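Local atomic coordinates of ketosynthase (Streptomyces sp. MSC090213JE08, PDB entry 6KXD), a protein that probably catalyses the condensation of malonyl-ACP with a fatty acyl-ACP chain, releasing carbon dioxide, as the ketosynthase partner of a ketosynthase/chain length factor pair in ishigamide polyketide biosynthesis. Residues R8-T13 / Y179-I184; A84-A89 / R154-P159. One frame throughout, in Å; residues are numbered along the deposited sequence.

Overall arrangement
Both contacts lie in the N-terminal ketosynthase domain, about 18 Å apart between centres, and contact 2 is nested along the chain inside the loop that contact 1 closes. They share no element directly: contact 1 sets the start of strand 10-19 against helix 172-185, whereas contact 2 joins helix 77-93 to the end of helix 147-156. Both are largely buried, although Arg8 in contact 1 is partly exposed. In each an arginine supplies the polar part. Arg8 takes a main-chain carbonyl near the end of a helix, while Arg87 meets a carboxylate. Aliphatic packing is broader in contact 1, through Val10, than in contact 2.

Contact 1: residues R8-T13 / Y179-I184; sequences RRVVLT and YGLDSI
This is a buried strand-to-helix contact where the start of strand 10-19 meets helix 172-185: Val10, opening the strand, packs on Leu181 and Ile184 of the helix, and Arg8 just ahead of the strand grips the helix near its end. The two elements come nearest at Val10 and Leu181, whose CA atoms are 6.5 Å apart. Val10 reaches the helix with both methyls. Val10 CG2 lies 3.5 Å from Ile184 CG2 and 3.6 Å from Leu181 CD1, wedged between two residues one helical turn apart. Val10 CG1 rests 3.9 Å from Ile184 CD1. Leu181 has CG anti to its own backbone N (chi1 167°), which carries CD1 across to the valine. The thiolase-like fold stacks helices and two sheets in alternating layers, and here helix 172-185 packs on the sheet face formed by strand 10-19 and its neighbours; Leu181 also touches Val257 and Ile184 touches Leu240, on the two strands flanking strand 10-19.

The polar half belongs to Arg8. Bent at chi3, its chain presents the guanidinium side-on, and Ile184 O accepts from Arg8 NE at 3.0 Å and from Arg8 NH2 at 2.7 Å. The oxygen lies close to the guanidinium plane, yet neither N-H is straight, 133° at NE and 147° at NH2, as expected when two donors converge on one acceptor. Arg8 NH1 also forms a salt bridge with Glu244. An alanine here would remove both donors, and would probably leave Ile184 O without these partners and Glu244 without its cationic mate.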
loop_
_atom_site.group_PDB
_atom_site.type_symbol
_atom_site.label_atom_id
_atom_site.label_comp_id
_atom_site.label_asym_id
_atom_site.label_seq_id
_atom_site.Cartn_x
_atom_site.Cartn_y
_atom_site.Cartn_z
ATOM N N ARG A 8 18.840 -10.272 -12.654
ATOM C CA ARG A 8 19.648 -9.145 -12.199
ATOM C C ARG A 8 19.713 -9.176 -10.674
ATOM O O ARG A 8 18.712 -9.464 -10.006
ATOM C CB ARG A 8 19.084 -7.797 -12.645
ATOM C CG ARG A 8 18.723 -7.723 -14.121
ATOM C CD ARG A 8 18.890 -6.311 -14.645
ATOM N NE ARG A 8 18.284 -5.326 -13.756
ATOM C CZ ARG A 8 18.552 -4.021 -13.766
ATOM N NH1 ARG A 8 19.743 -3.578 -14.145
ATOM N NH2 ARG A 8 17.613 -3.163 -13.406
ATOM N N ARG A 9 20.903 -8.869 -10.157
ATOM C CA ARG A 9 21.183 -8.878 -8.734
ATOM C C ARG A 9 20.962 -7.461 -8.204
ATOM O O ARG A 9 21.195 -6.500 -8.899
ATOM C CB ARG A 9 22.612 -9.353 -8.461
ATOM C CG ARG A 9 22.790 -10.867 -8.473
ATOM C CD ARG A 9 24.253 -11.276 -8.401
ATOM N NE ARG A 9 25.054 -10.466 -7.489
ATOM C CZ ARG A 9 25.692 -10.916 -6.410
ATOM N NH1 ARG A 9 25.382 -12.087 -5.886
ATOM N NH2 ARG A 9 26.630 -10.181 -5.841
ATOM N N VAL A 10 20.440 -7.375 -6.982
ATOM C CA VAL A 10 20.002 -6.116 -6.380
ATOM C C VAL A 10 20.613 -5.994 -4.986
ATOM O O VAL A 10 20.500 -6.930 -4.179
ATOM C CB VAL A 10 18.466 -6.081 -6.287
ATOM C CG1 VAL A 10 17.962 -4.803 -5.621
ATOM C CG2 VAL A 10 17.835 -6.321 -7.649
ATOM N N VAL A 11 21.140 -4.812 -4.675
ATOM C CA VAL A 11 21.924 -4.582 -3.494
ATOM C C VAL A 11 21.424 -3.343 -2.757
ATOM O O VAL A 11 20.837 -2.447 -3.342
ATOM C CB VAL A 11 23.420 -4.477 -3.857
ATOM C CG1 VAL A 11 23.980 -5.848 -4.236
ATOM C CG2 VAL A 11 23.677 -3.463 -4.969
ATOM N N LEU A 12 21.662 -3.352 -1.443
ATOM C CA LEU A 12 21.319 -2.287 -0.556
ATOM C C LEU A 12 22.521 -1.372 -0.424
ATOM O O LEU A 12 23.474 -1.732 0.273
ATOM C CB LEU A 12 20.932 -2.847 0.815
ATOM C CG LEU A 12 19.650 -3.686 0.827
ATOM C CD1 LEU A 12 19.417 -4.372 2.163
ATOM C CD2 LEU A 12 18.447 -2.821 0.475
ATOM N N THR A 13 22.417 -0.183 -1.017
ATOM C CA THR A 13 23.488 0.795 -0.998
ATOM C C THR A 13 23.243 1.929 -0.003
ATOM O O THR A 13 24.157 2.710 0.251
ATOM C CB THR A 13 23.707 1.352 -2.402
ATOM O OG1 THR A 13 22.454 1.846 -2.866
ATOM C CG2 THR A 13 24.221 0.290 -3.346
ATOM N N TYR A 179 8.957 -5.101 -3.734
ATOM C CA TYR A 179 8.543 -4.446 -4.944
ATOM C C TYR A 179 9.725 -3.755 -5.612
ATOM O O TYR A 179 9.880 -3.786 -6.844
ATOM C CB TYR A 179 7.420 -3.441 -4.699
ATOM C CG TYR A 179 6.864 -2.901 -5.990
ATOM C CD1 TYR A 179 6.489 -3.770 -7.010
ATOM C CD2 TYR A 179 6.794 -1.545 -6.239
ATOM C CE1 TYR A 179 5.979 -3.300 -8.211
ATOM C CE2 TYR A 179 6.265 -1.065 -7.430
ATOM C CZ TYR A 179 5.864 -1.946 -8.420
ATOM O OH TYR A 179 5.344 -1.509 -9.602
ATOM N N GLY A 180 10.558 -3.117 -4.807
ATOM C CA GLY A 180 11.797 -2.550 -5.335
ATOM C C GLY A 180 12.615 -3.625 -6.017
ATOM O O GLY A 180 13.140 -3.416 -7.073
ATOM N N LEU A 181 12.725 -4.781 -5.383
ATOM C CA LEU A 181 13.511 -5.860 -5.903
ATOM C C LEU A 181 12.926 -6.286 -7.246
ATOM O O LEU A 181 13.643 -6.384 -8.239
ATOM C CB LEU A 181 13.508 -7.009 -4.902
ATOM C CG LEU A 181 14.030 -8.329 -5.444
ATOM C CD1 LEU A 181 15.517 -8.219 -5.710
ATOM C CD2 LEU A 181 13.687 -9.440 -4.469
ATOM N N ASP A 182 11.614 -6.522 -7.280
ATOM C CA ASP A 182 10.974 -6.948 -8.514
ATOM C C ASP A 182 11.128 -5.874 -9.581
ATOM O O ASP A 182 11.346 -6.201 -10.766
ATOM C CB ASP A 182 9.502 -7.246 -8.275
ATOM C CG ASP A 182 9.289 -8.534 -7.527
ATOM O OD1 ASP A 182 10.225 -9.407 -7.563
ATOM O OD2 ASP A 182 8.184 -8.686 -6.962
ATOM N N SER A 183 11.056 -4.598 -9.169
ATOM C CA SER A 183 11.082 -3.535 -10.124
ATOM C C SER A 183 12.473 -3.451 -10.757
ATOM O O SER A 183 12.595 -3.269 -11.985
ATOM C CB SER A 183 10.644 -2.223 -9.514
ATOM O OG SER A 183 9.271 -2.266 -9.124
ATOM N N ILE A 184 13.503 -3.594 -9.930
ATOM C CA ILE A 184 14.891 -3.594 -10.448
ATOM C C ILE A 184 15.148 -4.878 -11.248
ATOM O O ILE A 184 15.730 -4.828 -12.333
ATOM C CB ILE A 184 15.912 -3.372 -9.323
ATOM C CG1 ILE A 184 15.772 -1.962 -8.761
ATOM C CG2 ILE A 184 17.332 -3.619 -9.821
ATOM C CD1 ILE A 184 16.457 -1.744 -7.440
#

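Contact 2: residues A84-A89 / R154-P159; sequences AAARMA and RELRMP
Arg87 of helix 77-93 reaches across to the last turn of helix 147-156, where its guanidinium meets Glu155 at an edge and Leu156 over a face. The arginine leaves its helix with CG anti to the backbone N (chi1 170°), then bends at chi2 and chi3 (73° and 69°), which curls the chain toward the other helix. Arg87 NH2 donates to Glu155 OE2 at 2.7 Å, a nearly straight hydrogen bond within a salt bridge. That oxygen lies in the guanidinium plane but is approached from above its own carboxylate, the two planes being almost perpendicular. Leu156 CD2 sits over the centre of the guanidinium, 3.8 Å from Arg87 CZ. Beside it, Leu156 CD1 touches Ala86 CB at a looser 4.2 Å.

Further bonds fix both charged groups: Arg87 NE donates to Trp66 O and NH1 pairs with Glu97, while the Glu155 carboxylate accepts from the backbone N of His68, His69 and Val70. The buried ion pair thus also ties the loop at 66-70 to the two helices. Arg157, with positive phi and two bonds back into the last turn, closes the helix in a Schellman motif; the contact is helix-to-helix packing beside it, within the ketosynthase N-terminal domain.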
loop_
_atom_site.group_PDB
_atom_site.type_symbol
_atom_site.label_atom_id
_atom_site.label_comp_id
_atom_site.label_asym_id
_atom_site.label_seq_id
_atom_site.Cartn_x
_atom_site.Cartn_y
_atom_site.Cartn_z
ATOM N N ALA A 84 12.556 12.320 5.760
ATOM C CA ALA A 84 13.831 12.364 6.485
ATOM C C ALA A 84 14.643 11.078 6.263
ATOM O O ALA A 84 15.808 11.148 5.933
ATOM C CB ALA A 84 13.579 12.677 7.943
ATOM N N ALA A 85 14.037 9.882 6.437
ATOM C CA ALA A 85 14.731 8.675 6.240
ATOM C C ALA A 85 15.190 8.538 4.785
ATOM O O ALA A 85 16.251 7.949 4.525
ATOM C CB ALA A 85 13.871 7.494 6.648
ATOM N N ALA A 86 14.371 8.999 3.837
ATOM C CA ALA A 86 14.731 8.924 2.451
ATOM C C ALA A 86 15.992 9.766 2.202
ATOM O O ALA A 86 16.906 9.280 1.545
ATOM C CB ALA A 86 13.604 9.403 1.587
ATOM N N ARG A 87 15.982 11.002 2.705
ATOM C CA ARG A 87 17.165 11.913 2.627
ATOM C C ARG A 87 18.372 11.141 3.159
ATOM O O ARG A 87 19.330 10.939 2.465
ATOM C CB ARG A 87 16.858 13.228 3.347
ATOM C CG ARG A 87 18.059 14.144 3.555
ATOM C CD ARG A 87 18.490 14.801 2.271
ATOM N NE ARG A 87 17.514 15.779 1.793
ATOM C CZ ARG A 87 17.549 16.281 0.567
ATOM N NH1 ARG A 87 18.539 15.943 -0.243
ATOM N NH2 ARG A 87 16.582 17.062 0.131
ATOM N N MET A 88 18.273 10.665 4.400
ATOM C CA MET A 88 19.349 9.939 5.025
ATOM C C MET A 88 19.809 8.775 4.160
ATOM O O MET A 88 20.977 8.501 4.060
ATOM C CB MET A 88 18.924 9.367 6.374
ATOM C CG MET A 88 18.769 10.403 7.406
ATOM S SD MET A 88 18.357 9.578 8.964
ATOM C CE MET A 88 16.967 10.609 9.382
ATOM N N ALA A 89 18.851 8.050 3.571
ATOM C CA ALA A 89 19.182 6.870 2.859
ATOM C C ALA A 89 19.973 7.238 1.600
ATOM O O ALA A 89 20.910 6.528 1.265
ATOM C CB ALA A 89 17.937 6.111 2.496
ATOM N N ARG A 154 9.126 14.589 -4.283
ATOM C CA ARG A 154 9.130 16.047 -4.233
ATOM C C ARG A 154 10.416 16.553 -3.580
ATOM O O ARG A 154 11.091 17.446 -4.103
ATOM C CB ARG A 154 7.906 16.569 -3.482
ATOM C CG ARG A 154 6.629 16.479 -4.294
ATOM C CD ARG A 154 5.470 17.123 -3.579
ATOM N NE ARG A 154 5.702 18.532 -3.334
ATOM C CZ ARG A 154 5.017 19.244 -2.436
ATOM N NH1 ARG A 154 4.014 18.674 -1.793
ATOM N NH2 ARG A 154 5.331 20.508 -2.205
ATOM N N GLU A 155 10.718 16.031 -2.408
ATOM C CA GLU A 155 11.895 16.481 -1.641
ATOM C C GLU A 155 13.215 16.178 -2.383
ATOM O O GLU A 155 14.151 16.998 -2.379
ATOM C CB GLU A 155 11.877 15.799 -0.285
ATOM C CG GLU A 155 13.085 16.113 0.556
ATOM C CD GLU A 155 13.242 17.571 0.978
ATOM O OE1 GLU A 155 12.273 18.345 0.850
ATOM O OE2 GLU A 155 14.365 17.918 1.441
ATOM N N LEU A 156 13.309 15.014 -3.035
ATOM C CA LEU A 156 14.542 14.636 -3.674
ATOM C C LEU A 156 14.593 15.099 -5.141
ATOM O O LEU A 156 15.605 14.819 -5.823
ATOM C CB LEU A 156 14.752 13.134 -3.528
ATOM C CG LEU A 156 14.853 12.684 -2.073
ATOM C CD1 LEU A 156 15.028 11.188 -1.995
ATOM C CD2 LEU A 156 15.976 13.414 -1.370
ATOM N N ARG A 157 13.538 15.784 -5.595
ATOM C CA ARG A 157 13.443 16.368 -6.926
ATOM C C ARG A 157 13.527 15.284 -7.997
ATOM O O ARG A 157 14.276 15.398 -8.958
ATOM C CB ARG A 157 14.549 17.420 -7.079
ATOM C CG ARG A 157 14.421 18.559 -6.079
ATOM C CD ARG A 157 13.194 19.396 -6.333
ATOM N NE ARG A 157 13.229 19.987 -7.661
ATOM C CZ ARG A 157 12.184 20.521 -8.283
ATOM N NH1 ARG A 157 11.006 20.584 -7.676
ATOM N NH2 ARG A 157 12.323 20.965 -9.524
ATOM N N MET A 158 12.731 14.234 -7.810
ATOM C CA MET A 158 12.703 13.103 -8.678
ATOM C C MET A 158 11.331 13.005 -9.325
ATOM O O MET A 158 10.388 12.474 -8.733
ATOM C CB MET A 158 12.966 11.831 -7.894
ATOM C CG MET A 158 14.310 11.796 -7.244
ATOM S SD MET A 158 14.518 10.423 -6.099
ATOM C CE MET A 158 14.569 9.062 -7.267
ATOM N N PRO A 159 11.143 13.521 -10.554
ATOM C CA PRO A 159 9.830 13.475 -11.193
ATOM C C PRO A 159 9.551 12.118 -11.842
ATOM O O PRO A 159 8.376 11.747 -11.980
ATOM C CB PRO A 159 9.881 14.589 -12.242
ATOM C CG PRO A 159 11.361 14.713 -12.570
ATOM C CD PRO A 159 12.108 14.361 -11.300
#